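Local coordinates for protein nucleotidyl transferase (Methanothermobacter thermautotrophicus, PDB 6PLJ) that probably transfers nucleotidyl groups as a MobA-like nucleotidyltransferase, and may take part in pseudomurein cell-wall synthesis in this methanogen, at residues Asp165-Ile170 / Asn191-Leu196; Ser154-Gly159 / Gly171-Ala176; Asp132-Ser137 / Val218-Tyr223; Arg142-His147 / Tyr207-Ser212; Asp124-Ala129 / Ala176-Leu181. All blocks are in the same frame, centred on the assembly; numbering follows the deposited sequence. Where two conformers were deposited one is given.

Contact 1. Residues Asp165-Ile170 / Asn191-Leu196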
# COMPACT_ATOMS: atom_id res chain seq x y z
N ASP A 165 -4.91 20.47 0.83
CA ASP A 165 -5.53 21.08 -0.35
C ASP A 165 -4.90 20.62 -1.66
O ASP A 165 -5.22 21.15 -2.73
CB ASP A 165 -5.54 22.62 -0.23
CG ASP A 165 -4.16 23.25 -0.33
OD1 ASP A 165 -3.13 22.55 -0.46
OD2 ASP A 165 -4.12 24.50 -0.27
N ASN A 166 -4.01 19.63 -1.58
CA ASN A 166 -3.28 19.15 -2.73
C ASN A 166 -2.89 17.69 -2.48
O ASN A 166 -2.94 17.22 -1.34
CB ASN A 166 -2.01 19.98 -2.90
CG ASN A 166 -1.00 19.71 -1.81
OD1 ASN A 166 -0.12 18.85 -1.97
ND2 ASN A 166 -1.14 20.38 -0.67
N ALA A 167 -2.49 17.02 -3.54
CA ALA A 167 -1.96 15.65 -3.47
C ALA A 167 -0.56 15.55 -4.06
O ALA A 167 -0.19 14.53 -4.66
CB ALA A 167 -2.92 14.69 -4.14
N ARG A 168 0.25 16.58 -3.85
CA ARG A 168 1.64 16.51 -4.27
C ARG A 168 2.41 15.47 -3.47
O ARG A 168 2.44 15.52 -2.25
CB ARG A 168 2.31 17.87 -4.11
CG ARG A 168 1.79 18.88 -5.12
CD ARG A 168 2.56 20.18 -5.05
NE ARG A 168 2.44 20.84 -3.76
CZ ARG A 168 1.44 21.65 -3.38
NH1 ARG A 168 0.45 21.96 -4.21
NH2 ARG A 168 1.46 22.18 -2.17
N GLY A 169 3.05 14.54 -4.17
CA GLY A 169 3.99 13.62 -3.56
C GLY A 169 3.36 12.61 -2.61
O GLY A 169 4.06 12.05 -1.75
N ILE A 170 2.06 12.39 -2.75
CA ILE A 170 1.37 11.41 -1.90
C ILE A 170 0.60 10.38 -2.71
O ILE A 170 0.34 10.55 -3.90
CB ILE A 170 0.47 12.08 -0.84
CG1 ILE A 170 -0.68 12.86 -1.48
CG2 ILE A 170 1.30 12.95 0.09
CD1 ILE A 170 -1.61 13.50 -0.48
N ASN A 191 -4.05 4.88 -11.67
CA ASN A 191 -3.07 5.30 -10.65
C ASN A 191 -3.81 5.93 -9.49
O ASN A 191 -4.88 6.50 -9.69
CB ASN A 191 -2.11 6.33 -11.24
CG ASN A 191 -1.29 5.77 -12.39
OD1 ASN A 191 -1.51 6.11 -13.55
ND2 ASN A 191 -0.37 4.88 -12.07
N ILE A 192 -3.25 5.86 -8.28
CA ILE A 192 -3.95 6.41 -7.12
C ILE A 192 -3.88 7.95 -7.05
O ILE A 192 -4.85 8.59 -6.64
CB ILE A 192 -3.49 5.75 -5.78
CG1 ILE A 192 -4.45 6.10 -4.63
CG2 ILE A 192 -2.08 6.16 -5.39
CD1 ILE A 192 -5.85 5.55 -4.79
N ASN A 193 -2.76 8.54 -7.46
CA ASN A 193 -2.58 9.97 -7.25
C ASN A 193 -3.63 10.82 -8.00
O ASN A 193 -4.22 11.70 -7.39
CB ASN A 193 -1.15 10.43 -7.53
CG ASN A 193 -0.96 11.91 -7.26
OD1 ASN A 193 -0.98 12.72 -8.18
ND2 ASN A 193 -0.82 12.26 -5.99
N PRO A 194 -3.90 10.51 -9.28
CA PRO A 194 -4.99 11.23 -9.98
C PRO A 194 -6.35 11.15 -9.28
O PRO A 194 -7.09 12.15 -9.25
CB PRO A 194 -5.02 10.56 -11.36
CG PRO A 194 -3.64 10.06 -11.56
CD PRO A 194 -3.17 9.61 -10.20
N LEU A 195 -6.68 10.00 -8.67
CA LEU A 195 -7.91 9.91 -7.87
C LEU A 195 -7.94 10.83 -6.66
O LEU A 195 -9.00 11.31 -6.29
CB LEU A 195 -8.17 8.46 -7.37
CG LEU A 195 -8.85 7.48 -8.29
CD1 LEU A 195 -9.11 6.18 -7.52
CD2 LEU A 195 -10.16 8.03 -8.86
N LEU A 196 -6.80 11.03 -6.00
CA LEU A 196 -6.76 11.91 -4.85
C LEU A 196 -7.04 13.38 -5.26
O LEU A 196 -7.76 14.10 -4.58
CB LEU A 196 -5.42 11.79 -4.13
CG LEU A 196 -5.11 10.41 -3.55
CD1 LEU A 196 -3.65 10.33 -3.14
CD2 LEU A 196 -6.02 10.12 -2.36

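Contact 2. Residues Ser154-Gly159 / Gly171-Ala176. With EDO (1,2-ethanediol), chain B.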
# COMPACT_ATOMS: atom_id res chain seq x y z
N SER A 154 -7.87 9.70 4.85
CA SER A 154 -6.64 10.00 5.55
C SER A 154 -5.52 9.36 4.77
O SER A 154 -5.71 8.35 4.11
CB SER A 154 -6.69 9.45 6.97
OG SER A 154 -6.85 8.05 6.94
N ILE A 155 -4.35 9.97 4.81
CA ILE A 155 -3.25 9.56 3.94
C ILE A 155 -1.91 9.91 4.53
O ILE A 155 -1.81 10.87 5.30
CB ILE A 155 -3.44 10.23 2.56
CG1 ILE A 155 -2.48 9.64 1.51
CG2 ILE A 155 -3.31 11.75 2.65
CD1 ILE A 155 -2.92 9.95 0.11
N LEU A 156 -0.90 9.11 4.19
CA LEU A 156 0.47 9.43 4.59
C LEU A 156 0.92 10.68 3.85
O LEU A 156 0.96 10.71 2.63
CB LEU A 156 1.42 8.26 4.30
CG LEU A 156 2.87 8.42 4.78
CD1 LEU A 156 2.91 8.54 6.29
CD2 LEU A 156 3.72 7.25 4.30
N ALA A 157 1.24 11.72 4.61
CA ALA A 157 1.58 13.03 4.06
C ALA A 157 3.05 13.07 3.70
O ALA A 157 3.88 12.33 4.24
CB ALA A 157 1.27 14.10 5.08
N ARG A 158 3.37 13.95 2.76
CA ARG A 158 4.75 14.20 2.35
C ARG A 158 5.44 15.12 3.36
O ARG A 158 6.67 15.08 3.49
CB ARG A 158 4.75 14.79 0.94
CG ARG A 158 6.09 15.14 0.34
CD ARG A 158 7.03 13.95 0.22
NE ARG A 158 6.54 12.87 -0.64
CZ ARG A 158 7.28 11.83 -1.05
NH1 ARG A 158 8.55 11.70 -0.66
NH2 ARG A 158 6.76 10.90 -1.83
N GLY A 159 4.66 15.92 4.07
CA GLY A 159 5.18 16.87 5.06
C GLY A 159 4.46 16.74 6.38
O GLY A 159 4.24 15.64 6.86
N GLY A 171 0.23 9.29 -2.05
CA GLY A 171 -0.48 8.22 -2.72
C GLY A 171 -0.98 7.18 -1.77
O GLY A 171 -2.19 7.05 -1.58
N MET A 172 -0.02 6.46 -1.18
CA MET A 172 -0.29 5.38 -0.24
C MET A 172 0.64 5.49 0.97
O MET A 172 1.67 6.16 0.92
CB MET A 172 -0.04 4.03 -0.90
CG MET A 172 -0.81 3.82 -2.18
SD MET A 172 -2.52 3.53 -1.75
CE MET A 172 -2.46 1.75 -1.60
N PRO A 173 0.28 4.84 2.08
CA PRO A 173 -1.01 4.22 2.41
C PRO A 173 -2.08 5.29 2.67
O PRO A 173 -1.76 6.45 2.95
CB PRO A 173 -0.71 3.48 3.70
CG PRO A 173 0.39 4.25 4.31
CD PRO A 173 1.24 4.69 3.18
N LEU A 174 -3.33 4.90 2.57
CA LEU A 174 -4.45 5.79 2.86
C LEU A 174 -5.52 4.97 3.53
O LEU A 174 -5.50 3.73 3.48
CB LEU A 174 -4.97 6.48 1.59
CG LEU A 174 -5.54 5.59 0.48
CD1 LEU A 174 -6.96 5.11 0.77
CD2 LEU A 174 -5.49 6.30 -0.87
N ALA A 175 -6.46 5.64 4.16
CA ALA A 175 -7.63 4.95 4.70
C ALA A 175 -8.86 5.78 4.36
O ALA A 175 -8.80 7.00 4.32
CB ALA A 175 -7.51 4.73 6.19
N ALA A 176 -9.97 5.09 4.13
CA ALA A 176 -11.20 5.77 3.77
C ALA A 176 -12.37 4.86 4.04
O ALA A 176 -12.23 3.65 4.14
CB ALA A 176 -11.18 6.15 2.29
C1 EDO B . 3.93 6.88 -1.55
O1 EDO B . 2.76 6.56 -2.33
C2 EDO B . 4.29 8.34 -1.76
O2 EDO B . 4.66 8.51 -3.13
O HOH W 1 1.40 9.02 0.51

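Contact 3. Residues Asp132-Ser137 / Val218-Tyr223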
# COMPACT_ATOMS: atom_id res chain seq x y z
N ASP A 132 4.70 -2.86 -2.02
CA ASP A 132 6.08 -2.45 -2.24
C ASP A 132 6.52 -1.25 -1.41
O ASP A 132 7.53 -0.62 -1.73
CB ASP A 132 6.33 -2.15 -3.73
CG ASP A 132 5.58 -0.95 -4.24
OD1 ASP A 132 4.89 -0.25 -3.46
OD2 ASP A 132 5.67 -0.70 -5.47
N GLN A 133 5.80 -0.95 -0.34
CA GLN A 133 6.13 0.15 0.54
C GLN A 133 6.26 -0.40 1.97
O GLN A 133 5.44 -0.11 2.85
CB GLN A 133 5.03 1.19 0.41
CG GLN A 133 5.31 2.54 1.03
CD GLN A 133 4.18 3.53 0.82
OE1 GLN A 133 3.23 3.26 0.08
NE2 GLN A 133 4.27 4.67 1.47
N PRO A 134 7.34 -1.16 2.21
CA PRO A 134 7.42 -1.98 3.42
C PRO A 134 7.96 -1.27 4.66
O PRO A 134 8.01 -1.91 5.70
CB PRO A 134 8.39 -3.09 3.01
CG PRO A 134 9.31 -2.40 2.08
CD PRO A 134 8.41 -1.52 1.26
N ALA A 135 8.37 -0.01 4.55
CA ALA A 135 8.95 0.69 5.69
C ALA A 135 7.94 1.53 6.46
O ALA A 135 8.34 2.25 7.37
CB ALA A 135 10.12 1.56 5.24
N VAL A 136 6.65 1.42 6.16
CA VAL A 136 5.66 2.16 6.94
C VAL A 136 5.52 1.47 8.29
O VAL A 136 5.33 0.26 8.35
CB VAL A 136 4.27 2.26 6.28
CG1 VAL A 136 3.46 3.31 7.02
CG2 VAL A 136 4.34 2.66 4.82
N SER A 137 5.62 2.22 9.37
CA SER A 137 5.50 1.61 10.69
C SER A 137 4.05 1.29 11.02
O SER A 137 3.13 1.97 10.56
CB SER A 137 6.07 2.52 11.78
OG SER A 137 5.29 3.69 11.93
N VAL A 218 8.71 5.72 1.00
CA VAL A 218 9.44 5.11 -0.11
C VAL A 218 8.77 3.85 -0.60
O VAL A 218 8.71 2.84 0.11
CB VAL A 218 10.90 4.80 0.29
CG1 VAL A 218 11.65 4.11 -0.86
CG2 VAL A 218 11.63 6.08 0.70
N ASN A 219 8.24 3.90 -1.82
CA ASN A 219 7.81 2.70 -2.53
C ASN A 219 8.97 2.25 -3.40
O ASN A 219 9.72 3.08 -3.94
CB ASN A 219 6.57 2.96 -3.39
CG ASN A 219 6.77 4.13 -4.35
OD1 ASN A 219 7.02 5.24 -3.91
ND2 ASN A 219 6.70 3.88 -5.64
N ILE A 220 9.12 0.94 -3.56
CA ILE A 220 10.22 0.36 -4.32
C ILE A 220 9.89 0.46 -5.80
O ILE A 220 9.15 -0.37 -6.35
CB ILE A 220 10.52 -1.08 -3.91
CG1 ILE A 220 10.92 -1.10 -2.44
CG2 ILE A 220 11.64 -1.66 -4.79
CD1 ILE A 220 10.96 -2.48 -1.83
N ASN A 221 10.39 1.51 -6.43
CA ASN A 221 10.24 1.71 -7.85
C ASN A 221 11.56 1.36 -8.52
O ASN A 221 11.60 0.63 -9.51
CB ASN A 221 9.84 3.14 -8.15
CG ASN A 221 9.70 3.40 -9.63
OD1 ASN A 221 9.10 2.60 -10.35
ND2 ASN A 221 10.27 4.51 -10.11
N HIS A 222 12.64 1.92 -7.98
CA HIS A 222 14.00 1.58 -8.41
C HIS A 222 14.67 0.67 -7.40
O HIS A 222 14.29 0.64 -6.24
CB HIS A 222 14.83 2.86 -8.58
CG HIS A 222 14.46 3.65 -9.79
ND1 HIS A 222 14.92 3.34 -11.05
CD2 HIS A 222 13.65 4.73 -9.95
CE1 HIS A 222 14.42 4.20 -11.93
NE2 HIS A 222 13.65 5.05 -11.28
N TYR A 223 15.70 -0.06 -7.84
CA TYR A 223 16.45 -0.90 -6.93
C TYR A 223 17.07 -0.07 -5.81
O TYR A 223 17.15 -0.53 -4.66
CB TYR A 223 17.49 -1.73 -7.69
CG TYR A 223 18.18 -2.78 -6.87
CD1 TYR A 223 17.48 -3.83 -6.28
CD2 TYR A 223 19.56 -2.73 -6.68
CE1 TYR A 223 18.12 -4.79 -5.52
CE2 TYR A 223 20.21 -3.69 -5.94
CZ TYR A 223 19.50 -4.70 -5.36
OH TYR A 223 20.19 -5.63 -4.62
O HOH W 2 5.42 1.57 -6.78
O HOH W 3 8.24 2.20 2.70

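Contact 4. Residues Arg142-His147 / Tyr207-Ser212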
# COMPACT_ATOMS: atom_id res chain seq x y z
N ARG A 142 -1.65 2.82 11.90
CA ARG A 142 -2.72 2.95 12.88
C ARG A 142 -3.27 4.38 12.92
O ARG A 142 -4.49 4.56 12.91
CB ARG A 142 -2.22 2.53 14.26
CG ARG A 142 -3.28 2.47 15.34
CD ARG A 142 -2.64 2.16 16.67
NE ARG A 142 -2.08 0.81 16.73
CZ ARG A 142 -2.76 -0.30 17.07
NH1 ARG A 142 -4.06 -0.25 17.37
NH2 ARG A 142 -2.13 -1.48 17.08
N ARG A 143 -2.38 5.38 12.93
CA ARG A 143 -2.78 6.79 12.91
C ARG A 143 -3.59 7.13 11.65
O ARG A 143 -4.60 7.84 11.72
CB ARG A 143 -1.58 7.72 13.00
CG ARG A 143 -1.03 7.90 14.40
CD ARG A 143 -0.03 9.04 14.48
NE ARG A 143 1.30 8.62 14.06
CZ ARG A 143 2.16 7.92 14.81
NH1 ARG A 143 3.35 7.57 14.31
NH2 ARG A 143 1.85 7.55 16.06
N ILE A 144 -3.15 6.60 10.51
CA ILE A 144 -3.87 6.81 9.26
C ILE A 144 -5.28 6.22 9.35
O ILE A 144 -6.26 6.89 9.04
CB ILE A 144 -3.07 6.25 8.05
CG1 ILE A 144 -1.84 7.15 7.84
CG2 ILE A 144 -3.92 6.23 6.76
CD1 ILE A 144 -0.84 6.63 6.84
N ALA A 145 -5.39 4.99 9.83
CA ALA A 145 -6.69 4.33 9.94
C ALA A 145 -7.63 5.10 10.87
O ALA A 145 -8.84 5.23 10.58
CB ALA A 145 -6.52 2.89 10.39
N GLU A 146 -7.07 5.63 11.96
CA GLU A 146 -7.85 6.34 12.98
C GLU A 146 -8.47 7.65 12.50
O GLU A 146 -9.49 8.08 13.04
CB GLU A 146 -6.97 6.66 14.20
CG GLU A 146 -6.63 5.46 15.06
CD GLU A 146 -5.53 5.77 16.07
OE1 GLU A 146 -4.87 6.83 15.95
OE2 GLU A 146 -5.32 4.96 16.99
N HIS A 147 -7.84 8.29 11.51
CA HIS A 147 -8.30 9.57 10.97
C HIS A 147 -9.32 9.46 9.84
O HIS A 147 -9.86 10.47 9.39
CB HIS A 147 -7.11 10.42 10.50
CG HIS A 147 -6.44 11.18 11.60
ND1 HIS A 147 -6.93 12.38 12.08
CD2 HIS A 147 -5.32 10.92 12.31
CE1 HIS A 147 -6.14 12.82 13.04
NE2 HIS A 147 -5.15 11.96 13.20
N TYR A 207 -7.18 14.25 4.86
CA TYR A 207 -6.33 14.56 6.02
C TYR A 207 -4.96 13.89 5.91
O TYR A 207 -4.86 12.66 5.86
CB TYR A 207 -6.98 14.15 7.34
CG TYR A 207 -6.22 14.65 8.54
CD1 TYR A 207 -6.36 15.96 8.98
CD2 TYR A 207 -5.32 13.83 9.21
CE1 TYR A 207 -5.65 16.44 10.06
CE2 TYR A 207 -4.59 14.30 10.29
CZ TYR A 207 -4.77 15.61 10.71
OH TYR A 207 -4.07 16.09 11.79
N GLY A 208 -3.91 14.71 5.88
CA GLY A 208 -2.55 14.21 5.83
C GLY A 208 -1.99 13.90 7.20
O GLY A 208 -2.10 14.71 8.14
N VAL A 209 -1.40 12.72 7.33
CA VAL A 209 -0.77 12.27 8.55
C VAL A 209 0.74 12.25 8.34
O VAL A 209 1.25 11.55 7.46
CB VAL A 209 -1.29 10.87 8.93
CG1 VAL A 209 -0.44 10.26 10.03
CG2 VAL A 209 -2.76 10.98 9.33
N GLU A 210 1.47 13.02 9.14
CA GLU A 210 2.92 13.09 8.99
C GLU A 210 3.56 11.71 9.23
O GLU A 210 3.23 11.03 10.19
CB GLU A 210 3.53 14.11 9.97
CG GLU A 210 5.05 14.19 9.82
CD GLU A 210 5.73 15.30 10.60
OE1 GLU A 210 5.04 16.07 11.28
OE2 GLU A 210 6.97 15.37 10.53
N ALA A 211 4.48 11.34 8.36
CA ALA A 211 5.27 10.13 8.54
C ALA A 211 6.14 10.21 9.79
O ALA A 211 6.63 11.28 10.14
CB ALA A 211 6.16 9.89 7.33
N SER A 212 6.32 9.07 10.45
CA SER A 212 7.29 8.96 11.54
C SER A 212 8.70 9.28 11.04
O SER A 212 9.47 9.96 11.71
CB SER A 212 7.25 7.57 12.16
OG SER A 212 8.15 7.45 13.26
O HOH W 4 3.06 8.74 11.82

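Contact 5. Residues Asp124-Ala129 / Ala176-Leu181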
# COMPACT_ATOMS: atom_id res chain seq x y z
N ASP A 124 -16.11 -1.34 7.19
CA ASP A 124 -16.65 -0.05 6.74
C ASP A 124 -15.56 0.99 6.52
O ASP A 124 -15.82 2.04 5.89
CB ASP A 124 -17.68 0.50 7.73
CG ASP A 124 -17.12 0.68 9.11
OD1 ASP A 124 -17.09 -0.29 9.88
OD2 ASP A 124 -16.68 1.80 9.46
N ILE A 125 -14.38 0.75 7.09
CA ILE A 125 -13.19 1.56 6.84
C ILE A 125 -12.16 0.64 6.25
O ILE A 125 -11.97 -0.48 6.73
CB ILE A 125 -12.64 2.17 8.14
CG1 ILE A 125 -13.65 3.15 8.74
CG2 ILE A 125 -11.31 2.89 7.91
CD1 ILE A 125 -13.84 4.43 7.96
N ILE A 126 -11.50 1.11 5.19
CA ILE A 126 -10.46 0.35 4.54
C ILE A 126 -9.13 1.08 4.70
O ILE A 126 -9.03 2.24 4.34
CB ILE A 126 -10.72 0.16 3.03
CG1 ILE A 126 -12.13 -0.37 2.74
CG2 ILE A 126 -9.68 -0.78 2.44
CD1 ILE A 126 -12.45 -1.71 3.35
N LEU A 127 -8.11 0.36 5.16
CA LEU A 127 -6.73 0.84 5.12
C LEU A 127 -6.08 0.24 3.88
O LEU A 127 -5.91 -0.98 3.81
CB LEU A 127 -5.99 0.40 6.39
CG LEU A 127 -4.48 0.70 6.41
CD1 LEU A 127 -4.24 2.21 6.42
CD2 LEU A 127 -3.84 0.01 7.61
N CYS A 128 -5.75 1.08 2.90
CA CYS A 128 -5.16 0.64 1.63
C CYS A 128 -3.66 0.84 1.71
O CYS A 128 -3.20 1.95 2.00
CB CYS A 128 -5.70 1.47 0.47
SG CYS A 128 -7.46 1.20 0.16
N ALA A 129 -2.90 -0.23 1.46
CA ALA A 129 -1.44 -0.19 1.53
C ALA A 129 -0.84 -0.81 0.29
O ALA A 129 -1.40 -1.74 -0.30
CB ALA A 129 -0.94 -0.91 2.76
N ALA A 176 -9.97 5.09 4.13
CA ALA A 176 -11.20 5.77 3.77
C ALA A 176 -12.37 4.86 4.04
O ALA A 176 -12.23 3.65 4.14
CB ALA A 176 -11.18 6.15 2.29
N GLY A 177 -13.55 5.46 4.08
CA GLY A 177 -14.79 4.68 4.09
C GLY A 177 -14.88 3.77 2.88
O GLY A 177 -14.53 4.15 1.77
N ALA A 178 -15.35 2.55 3.11
CA ALA A 178 -15.51 1.58 2.04
C ALA A 178 -16.48 2.08 0.97
O ALA A 178 -16.20 1.93 -0.21
CB ALA A 178 -15.95 0.22 2.58
N ASP A 179 -17.60 2.71 1.36
CA ASP A 179 -18.55 3.19 0.35
C ASP A 179 -17.89 4.25 -0.52
O ASP A 179 -18.08 4.26 -1.73
CB ASP A 179 -19.80 3.83 0.96
CG ASP A 179 -20.77 2.85 1.55
OD1 ASP A 179 -20.67 1.63 1.30
OD2 ASP A 179 -21.68 3.34 2.27
N LEU A 180 -17.12 5.15 0.09
CA LEU A 180 -16.43 6.20 -0.66
C LEU A 180 -15.43 5.57 -1.63
O LEU A 180 -15.34 5.98 -2.80
CB LEU A 180 -15.74 7.18 0.28
CG LEU A 180 -15.00 8.35 -0.39
CD1 LEU A 180 -15.09 9.60 0.46
CD2 LEU A 180 -13.55 8.02 -0.71
N LEU A 181 -14.67 4.59 -1.17
CA LEU A 181 -13.75 3.90 -2.09
C LEU A 181 -14.47 3.18 -3.23
O LEU A 181 -13.99 3.15 -4.36
CB LEU A 181 -12.82 2.94 -1.35
CG LEU A 181 -11.81 3.65 -0.46
CD1 LEU A 181 -11.13 2.65 0.46
CD2 LEU A 181 -10.78 4.39 -1.31
O HOH W 5 -18.33 2.94 4.26

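Contact 1. Residues Asp165-Ile170 / Asn191-Leu196
A167 and I170, the two ends of a type II beta turn, are both gripped through their backbone oxygens by N193 in the first turn of helix 192-201. A loop is thereby clipped to a helix by one amide. Before the turn the loop is braced by its own side chains: N166 turns its amide so that OD1 accepts a hydrogen bond from the backbone N of R168, an Asx turn, while its ND2 donates to D165 OD1 with the acceptor in the amide plane. A167 then makes two contacts. A167 O receives N193 ND2 at 2.7 Å, in the plane of both the carbonyl and the amide, and A167 CB lies 3.8 Å from L196 CB. At R168 the guanidinium folds back over the N166 amide, whose CG sits above one face near the rim. G169, with its positive phi of 68°, carries the chain round the bend and gives its O to R158. I170 closes the turn, its CG1 facing L196 CD1 at 4.2 Å. The N193 side chain reaches both carbonyls because its CG is anti to the backbone N (chi1 -178°), and a weak bond from W197 to OD1 helps to fix the rotation of the amide. The second grip is the more skewed: N193 ND2 meets I170 O at 2.9 Å, tilted 25° from the carbonyl plane.

Contact 2. Residues Ser154-Gly159 / Gly171-Ala176
I155 and L174 cross obliquely in a non-hydrogen-bonded pair of an antiparallel ladder, where strands 152-157 and 174-177 run side by side in the central mixed sheet. I155 CG1 meets L174 CB at 4.0 Å, and both side chains are covered by L196 of helix 192-201. With CG1 anti to the backbone N (chi1 -169°), I155 extends its CD1 along the neighbouring segment to G171 O, a buried oxygen for which the model has no polar partner. The adjoining hydrogen-bonded pair, S154 and A175, turns to the other side of the sheet. There, in the conformer described, S154 OG lies 3.5 Å from A175 CB, while its probable polar bond goes to I144 O of helix 138-147. Two backbone bonds join this pair, and L156 N adds a third, to P173 O. Past the ladder L156 sets CB and CD2 against P173 CD, with L156 CD2 3.7 Å from it; the peptide before this proline is cis. Near M172 an ethanediol, probably from the crystallisation liquor, accepts a bond from M172 N. Between the diverging chains one water takes the hydrogen of G171 N at 2.8 Å and donates to L156 O and M172 O.

Contact 3. Residues Asp132-Ser137 / Val218-Tyr223
V218 meets Q133 through its carbonyl: V218 O lies 3.5 Å from Q133 CG, and a water that accepts from A135 N probably donates to it. Q133 runs extended past this oxygen, its CG anti to the backbone N (chi1 -169°), and its NE2 finds the backbone oxygens of E216 and M172. The glutamine thus ties its loop to two others. Next along the chain, N219, in the conformer described, lies alongside D132, the two side chains pointing the same way with carboxylate and amide planes 49° apart. The touching atoms are N219 CB and D132 OD1, at 3.6 Å. The amide is linked to the acid indirectly, by a water that accepts from N219 ND2 and donates to D132 OD2 at 2.6 Å. The same carboxylate oxygen forms a salt bridge with K52. I220 supplies the direct backbone bond: its N donates to D132 O at 2.9 Å, tilted 22° from the carbonyl plane. The I220 side chain runs on past the same oxygen, I220 CG1 3.5 Å from D132 O, and CD1 crosses P134 at about a right angle, 4.1 Å from P134 CD. V62 of helix 62-72 packs on both P134 and I220. One direct bond, two bridging waters and an apolar contact join the loop leading into helix 223-236 to the one at the C-terminal end of central strand 125-130, in an alpha/beta fold consistent with a MobA-like nucleotidyltransferase.

Contact 4. Residues Arg142-His147 / Tyr207-Ser212
Helix-on-sheet packing in an alpha/beta layer is the setting here: helix 138-147 lies along strand 205-210, the short segments running nearly antiparallel at 160° with their axes 8.9 Å apart. Its aromatic part is the offset stack of H147 on Y207. Their centroids are 4.3 Å apart and their planes only 16° from parallel, with Y207 CE2 over the centre of the imidazole, 3.5 Å from H147 CE1. The tyrosine reaches the helix with its CG anti to the backbone N (chi1 -171°). One helical turn earlier, I144 packs on V209, I144 CG1 lying 3.9 Å from V209 CB. V209 spreads its two methyls between different neighbours: CG1 faces R143 CB, and CG2 approaches H147 CD2 at 3.9 Å. At the exposed margin the R143 chain bends at chi3 and sends its guanidinium toward the strand end. A water in the plane of that group accepts from R143 NH1 at 2.8 Å and donates to E210 O. The interface therefore passes from a buried aliphatic pair to a water-bridged, exposed margin. W163 meets the Y207 ring edge to face, strand 152-157 lies beside 205-210 in the sheet, and I144 of the helix touches L156 of strand 152-157.

Contact 5. Residues Asp124-Ala129 / Ala176-Leu181
I126 and A176 form a hydrogen-bonded pair where strand 125-130 runs antiparallel to strand 174-177. Of the backbone bonds, I126 N to A176 O is short and almost straight, 2.8 Å with 177° at the hydrogen, and the return bond from A176 N to I126 O measures 3.0 Å. A third, from A178 N to D124 O at 2.9 Å, continues the register but meets its oxygen differently: the donor stands above the carbonyl plane, 52° out of it. A178 opens helix 178-184, with G177 at the N-cap position. A water donating to the same D124 oxygen and accepting from D179 N extends this link by one residue. Apolar packing lies on the side of I126, where L181 comes in from the helix. L181 CD1 is 3.6 Å from I126 CB, and the same methyl stands 4.0 Å from C128 SG. I126 CG1 lies beside its backbone N (chi1 -51°) and meets A178 CB at 3.9 Å. The other side of the pairing is lighter, with I125 CD1 resting on G177 CA. As for polar side chains, the D124 carboxylate turns to the backbone N atoms of G22, N23 and M24. Altogether this is a strand-to-helix junction within the mixed sheet of a MobA-like domain: strand 174-177 pairs with 125-130 and then passes into helix 178-184, which folds back over I126 and C128 of its partner.

Contacts 2 and 5 are buried and build the same sheet: both use strand 174-177, share A176, and rely on regular backbone bonds. Contact 4 reaches that sheet from outside, through helix 138-147, and is only partly buried; stacking and methyl packing replace the ladder there. Contact 1, also buried, joins a loop to a helix through a side-chain amide, and meets contact 2 where L196 CD1 packs on I155 CD1. Contact 3, buried as well, joins two loops by one backbone bond, bridging waters and apolar packing, and touches contact 2 through Q133; its centre is about 21 Å from that of contact 5, on the opposite side of the chain's centre.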